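Local structure of gamma-butyrobetaine hydroxylase-like N-terminal domain-containing protein (Acidithiobacillus ferrooxidans, 3LUU) at residues His63-Val77 and His80-Trp92. The protein is of unknown function but binds a zinc ion and belongs to the DUF971 family, related to the N-terminal domain of gamma-butyrobetaine hydroxylase. Sequence-based numbering, arbitrary orientation.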
loop_
_atom_site.group_PDB
_atom_site.type_symbol
_atom_site.label_atom_id
_atom_site.label_comp_id
_atom_site.label_asym_id
_atom_site.label_seq_id
_atom_site.Cartn_x
_atom_site.Cartn_y
_atom_site.Cartn_z
ATOM N N HIS A 63 12.253 -8.624 2.604
ATOM C CA HIS A 63 11.567 -9.700 3.306
ATOM C C HIS A 63 10.429 -9.227 4.190
ATOM O O HIS A 63 9.762 -10.047 4.833
ATOM C CB HIS A 63 12.573 -10.563 4.063
ATOM C CG HIS A 63 13.294 -11.543 3.170
ATOM N ND1 HIS A 63 14.649 -11.475 2.914
ATOM C CD2 HIS A 63 12.832 -12.599 2.454
ATOM C CE1 HIS A 63 14.992 -12.455 2.097
ATOM N NE2 HIS A 63 13.907 -13.148 1.799
ATOM N N VAL A 64 10.114 -7.934 4.152
ATOM C CA VAL A 64 9.046 -7.407 5.008
ATOM C C VAL A 64 7.672 -7.754 4.390
ATOM O O VAL A 64 7.530 -7.844 3.144
ATOM C CB VAL A 64 9.309 -5.898 5.306
ATOM C CG1 VAL A 64 8.212 -5.293 6.114
ATOM C CG2 VAL A 64 10.704 -5.774 6.085
ATOM N N SER A 65 6.692 -8.069 5.244
ATOM C CA SER A 65 5.346 -8.296 4.761
ATOM C C SER A 65 4.340 -7.371 5.440
ATOM O O SER A 65 4.611 -6.809 6.487
ATOM C CB SER A 65 4.941 -9.764 4.920
ATOM O OG SER A 65 4.772 -10.080 6.283
ATOM N N VAL A 66 3.195 -7.179 4.781
ATOM C CA VAL A 66 2.062 -6.497 5.362
ATOM C C VAL A 66 1.274 -7.561 6.128
ATOM O O VAL A 66 0.773 -8.542 5.558
ATOM C CB VAL A 66 1.209 -5.795 4.300
ATOM C CG1 VAL A 66 -0.067 -5.270 4.904
ATOM C CG2 VAL A 66 2.031 -4.664 3.646
ATOM N N VAL A 67 1.219 -7.388 7.434
ATOM C CA VAL A 67 0.518 -8.322 8.306
ATOM C C VAL A 67 -0.957 -7.974 8.467
ATOM O O VAL A 67 -1.778 -8.874 8.651
ATOM C CB VAL A 67 1.245 -8.497 9.638
ATOM C CG1 VAL A 67 2.621 -9.088 9.355
ATOM C CG2 VAL A 67 1.349 -7.209 10.403
ATOM N N GLU A 68 -1.308 -6.689 8.347
ATOM C CA GLU A 68 -2.689 -6.270 8.397
ATOM C C GLU A 68 -2.900 -4.956 7.692
ATOM O O GLU A 68 -2.008 -4.138 7.627
ATOM C CB GLU A 68 -3.136 -6.137 9.856
ATOM C CG GLU A 68 -4.628 -6.375 10.006
ATOM C CD GLU A 68 -5.067 -6.518 11.443
ATOM O OE1 GLU A 68 -4.204 -6.511 12.357
ATOM O OE2 GLU A 68 -6.298 -6.629 11.648
ATOM N N VAL A 69 -4.097 -4.793 7.151
ATOM C CA VAL A 69 -4.531 -3.610 6.425
ATOM C C VAL A 69 -5.807 -3.160 7.146
ATOM O O VAL A 69 -6.782 -3.915 7.198
ATOM C CB VAL A 69 -4.846 -3.954 4.950
ATOM C CG1 VAL A 69 -5.463 -2.769 4.248
ATOM C CG2 VAL A 69 -3.576 -4.442 4.207
ATOM N N VAL A 70 -5.781 -1.951 7.731
ATOM C CA VAL A 70 -6.876 -1.434 8.544
ATOM C C VAL A 70 -7.373 -0.115 7.922
ATOM O O VAL A 70 -6.602 0.821 7.727
ATOM C CB VAL A 70 -6.410 -1.196 9.998
ATOM C CG1 VAL A 70 -7.552 -0.658 10.862
ATOM C CG2 VAL A 70 -5.867 -2.494 10.602
ATOM N N PRO A 71 -8.660 -0.029 7.599
ATOM C CA PRO A 71 -9.133 1.206 6.996
ATOM C C PRO A 71 -9.108 2.344 7.995
ATOM O O PRO A 71 -9.370 2.136 9.190
ATOM C CB PRO A 71 -10.575 0.906 6.599
ATOM C CG PRO A 71 -10.818 -0.510 6.858
ATOM C CD PRO A 71 -9.699 -1.067 7.678
ATOM N N VAL A 72 -8.774 3.529 7.503
ATOM C CA VAL A 72 -8.706 4.728 8.319
ATOM C C VAL A 72 -9.724 5.665 7.685
ATOM O O VAL A 72 -9.533 6.164 6.567
ATOM C CB VAL A 72 -7.276 5.301 8.356
ATOM C CG1 VAL A 72 -7.241 6.672 9.080
ATOM C CG2 VAL A 72 -6.309 4.287 9.017
ATOM N N GLY A 73 -10.855 5.821 8.372
ATOM C CA GLY A 73 -11.969 6.578 7.839
ATOM C C GLY A 73 -12.299 6.049 6.462
ATOM O O GLY A 73 -12.211 4.844 6.238
ATOM N N HIS A 74 -12.622 6.958 5.543
ATOM C CA HIS A 74 -12.858 6.606 4.150
ATOM C C HIS A 74 -11.703 6.975 3.234
ATOM O O HIS A 74 -11.765 6.714 2.053
ATOM C CB HIS A 74 -14.122 7.326 3.659
ATOM C CG HIS A 74 -15.380 6.806 4.280
ATOM N ND1 HIS A 74 -15.734 5.473 4.231
ATOM C CD2 HIS A 74 -16.371 7.436 4.956
ATOM C CE1 HIS A 74 -16.884 5.303 4.861
ATOM N NE2 HIS A 74 -17.296 6.480 5.303
ATOM N N TYR A 75 -10.643 7.567 3.756
ATOM C CA TYR A 75 -9.644 8.203 2.906
ATOM C C TYR A 75 -8.318 7.464 2.889
ATOM O O TYR A 75 -7.473 7.729 2.025
ATOM C CB TYR A 75 -9.424 9.660 3.352
ATOM C CG TYR A 75 -8.623 9.824 4.664
ATOM C CD1 TYR A 75 -9.240 9.716 5.918
ATOM C CD2 TYR A 75 -7.248 10.108 4.642
ATOM C CE1 TYR A 75 -8.491 9.875 7.123
ATOM C CE2 TYR A 75 -6.492 10.257 5.841
ATOM C CZ TYR A 75 -7.115 10.140 7.077
ATOM O OH TYR A 75 -6.363 10.294 8.241
ATOM N N ALA A 76 -8.104 6.536 3.820
ATOM C CA ALA A 76 -6.800 5.898 3.904
ATOM C C ALA A 76 -6.866 4.474 4.470
ATOM O O ALA A 76 -7.935 3.977 4.838
ATOM C CB ALA A 76 -5.877 6.781 4.729
ATOM N N VAL A 77 -5.723 3.796 4.437
ATOM C CA VAL A 77 -5.517 2.545 5.153
ATOM C C VAL A 77 -4.212 2.651 5.972
ATOM O O VAL A 77 -3.245 3.311 5.573
ATOM C CB VAL A 77 -5.417 1.243 4.256
ATOM C CG1 VAL A 77 -6.797 0.745 3.841
ATOM C CG2 VAL A 77 -4.419 1.410 3.061
ATOM N N HIS A 80 0.141 -2.480 8.664
ATOM C CA HIS A 80 1.008 -3.016 9.719
ATOM C C HIS A 80 2.010 -3.967 9.077
ATOM O O HIS A 80 1.625 -4.897 8.359
ATOM C CB HIS A 80 0.201 -3.752 10.781
ATOM C CG HIS A 80 -0.785 -2.886 11.482
ATOM N ND1 HIS A 80 -0.616 -2.478 12.785
ATOM C CD2 HIS A 80 -1.926 -2.309 11.048
ATOM C CE1 HIS A 80 -1.625 -1.702 13.128
ATOM N NE2 HIS A 80 -2.436 -1.588 12.097
ATOM N N PHE A 81 3.281 -3.728 9.343
ATOM C CA PHE A 81 4.358 -4.466 8.715
ATOM C C PHE A 81 5.015 -5.443 9.691
ATOM O O PHE A 81 4.910 -5.305 10.920
ATOM C CB PHE A 81 5.411 -3.498 8.160
ATOM C CG PHE A 81 4.914 -2.634 7.024
ATOM C CD1 PHE A 81 4.888 -3.123 5.725
ATOM C CD2 PHE A 81 4.534 -1.322 7.247
ATOM C CE1 PHE A 81 4.457 -2.314 4.664
ATOM C CE2 PHE A 81 4.097 -0.511 6.200
ATOM C CZ PHE A 81 4.062 -1.023 4.903
ATOM N N SER A 82 5.690 -6.435 9.119
ATOM C CA SER A 82 6.290 -7.514 9.890
ATOM C C SER A 82 7.579 -7.101 10.638
ATOM O O SER A 82 8.022 -7.814 11.524
ATOM C CB SER A 82 6.519 -8.711 8.974
ATOM O OG SER A 82 7.503 -8.418 8.013
ATOM N N ASP A 83 8.174 -5.958 10.289
ATOM C CA ASP A 83 9.287 -5.398 11.071
ATOM C C ASP A 83 8.841 -4.522 12.284
ATOM O O ASP A 83 9.687 -3.893 12.895
ATOM C CB ASP A 83 10.288 -4.658 10.162
ATOM C CG ASP A 83 9.666 -3.476 9.421
ATOM O OD1 ASP A 83 8.431 -3.335 9.391
ATOM O OD2 ASP A 83 10.420 -2.657 8.892
ATOM N N GLY A 84 7.545 -4.521 12.653
ATOM C CA GLY A 84 6.992 -3.738 13.815
ATOM C C GLY A 84 6.401 -2.365 13.440
ATOM O O GLY A 84 5.669 -1.709 14.218
ATOM N N HIS A 85 6.713 -1.931 12.226
ATOM C CA HIS A 85 6.307 -0.607 11.814
ATOM C C HIS A 85 4.830 -0.630 11.399
ATOM O O HIS A 85 4.354 -1.505 10.685
ATOM C CB HIS A 85 7.317 -0.032 10.825
ATOM C CG HIS A 85 8.670 0.169 11.445
ATOM N ND1 HIS A 85 9.026 1.332 12.096
ATOM C CD2 HIS A 85 9.719 -0.677 11.591
ATOM C CE1 HIS A 85 10.254 1.211 12.572
ATOM N NE2 HIS A 85 10.696 -0.000 12.279
ATOM N N ASN A 86 4.097 0.313 11.942
ATOM C CA ASN A 86 2.625 0.228 11.950
ATOM C C ASN A 86 1.967 1.573 11.975
ATOM O O ASN A 86 0.743 1.671 11.995
ATOM C CB ASN A 86 2.149 -0.569 13.173
ATOM N N THR A 87 2.795 2.611 12.068
ATOM C CA THR A 87 2.444 3.885 11.508
ATOM C C THR A 87 2.571 3.562 10.017
ATOM O O THR A 87 2.951 2.434 9.605
ATOM C CB THR A 87 3.389 5.074 11.939
ATOM O OG1 THR A 87 3.952 4.822 13.230
ATOM C CG2 THR A 87 2.612 6.401 11.969
ATOM N N GLY A 88 2.220 4.539 9.211
ATOM C CA GLY A 88 2.106 4.325 7.807
ATOM C C GLY A 88 0.631 4.323 7.570
ATOM O O GLY A 88 0.010 3.257 7.558
ATOM N N ILE A 89 0.088 5.532 7.443
ATOM C CA ILE A 89 -1.279 5.732 6.972
ATOM C C ILE A 89 -1.077 6.079 5.509
ATOM O O ILE A 89 -0.340 7.002 5.184
ATOM C CB ILE A 89 -2.009 6.861 7.703
ATOM C CG1 ILE A 89 -2.088 6.572 9.219
ATOM C CG2 ILE A 89 -3.403 7.102 7.120
ATOM C CD1 ILE A 89 -2.955 5.388 9.609
ATOM N N PHE A 90 -1.673 5.285 4.634
ATOM C CA PHE A 90 -1.530 5.464 3.200
ATOM C C PHE A 90 -2.867 5.938 2.669
ATOM O O PHE A 90 -3.861 5.187 2.722
ATOM C CB PHE A 90 -1.193 4.153 2.514
ATOM C CG PHE A 90 0.186 3.619 2.812
ATOM C CD1 PHE A 90 0.486 3.098 4.062
ATOM C CD2 PHE A 90 1.151 3.560 1.814
ATOM C CE1 PHE A 90 1.722 2.563 4.332
ATOM C CE2 PHE A 90 2.409 3.039 2.099
ATOM C CZ PHE A 90 2.681 2.548 3.357
ATOM N N THR A 91 -2.904 7.153 2.129
ATOM C CA THR A 91 -4.135 7.617 1.511
ATOM C C THR A 91 -4.306 6.880 0.178
ATOM O O THR A 91 -3.329 6.401 -0.415
ATOM C CB THR A 91 -4.161 9.115 1.272
ATOM O OG1 THR A 91 -3.184 9.483 0.287
ATOM C CG2 THR A 91 -3.889 9.868 2.570
ATOM N N TRP A 92 -5.550 6.780 -0.274
ATOM C CA TRP A 92 -5.867 6.219 -1.583
ATOM C C TRP A 92 -5.101 6.925 -2.711
ATOM O O TRP A 92 -4.534 6.269 -3.580
ATOM C CB TRP A 92 -7.372 6.280 -1.841
ATOM C CG TRP A 92 -8.195 5.600 -0.787
ATOM C CD1 TRP A 92 -9.276 6.122 -0.137
ATOM C CD2 TRP A 92 -8.009 4.283 -0.260
ATOM N NE1 TRP A 92 -9.776 5.211 0.757
ATOM C CE2 TRP A 92 -9.020 4.075 0.709
ATOM C CE3 TRP A 92 -7.111 3.243 -0.527
ATOM C CZ2 TRP A 92 -9.144 2.879 1.423
ATOM C CZ3 TRP A 92 -7.240 2.047 0.183
ATOM C CH2 TRP A 92 -8.247 1.886 1.148
#
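Val77 and Phe90 form an antiparallel hydrogen-bonded pair, Phe90 N reaching Val77 O at 2.7 Å, and Trp92 N continues the backbone bonding to Tyr75 O. Farther along, the pairing illustrates how a classic bulge sets two residues of one strand against one of the next: Val67 and Glu68 stand opposite the single His80, whose O takes a bond from Val67 N and a weak one from Glu68 N, while His80 N returns one to Glu68 O. Ser82 N bonds to Ser65 O.

Side chains add two polar links. With chi1 at 67°, Ser82 OG sits between its own backbone N and carbonyl carbon, where it accepts a nearly linear bond from Ser65 N (2.9 Å). Trp92 NE1 gives its hydrogen to His74 O (2.8 Å), which lies in the indole plane but is approached from above its carbonyl plane.

Among apolar contacts, Val77 CG1 meets Trp92 CH2 at 3.3 Å, the side chains crossing at about a right angle; Ala76 CB presses on Ile89 CG2, and Val66 CG2 on Phe81 CE1. Were Trp92 an alanine, His74 O would probably lose this donor and Val77 CG1 would probably border a gap.

Phe90 also packs on Pro43, near zinc ligand Glu41. The whole is a three-stranded antiparallel meander, its first hairpin carrying a second classic bulge, Tyr75 and Ala76 against Val72.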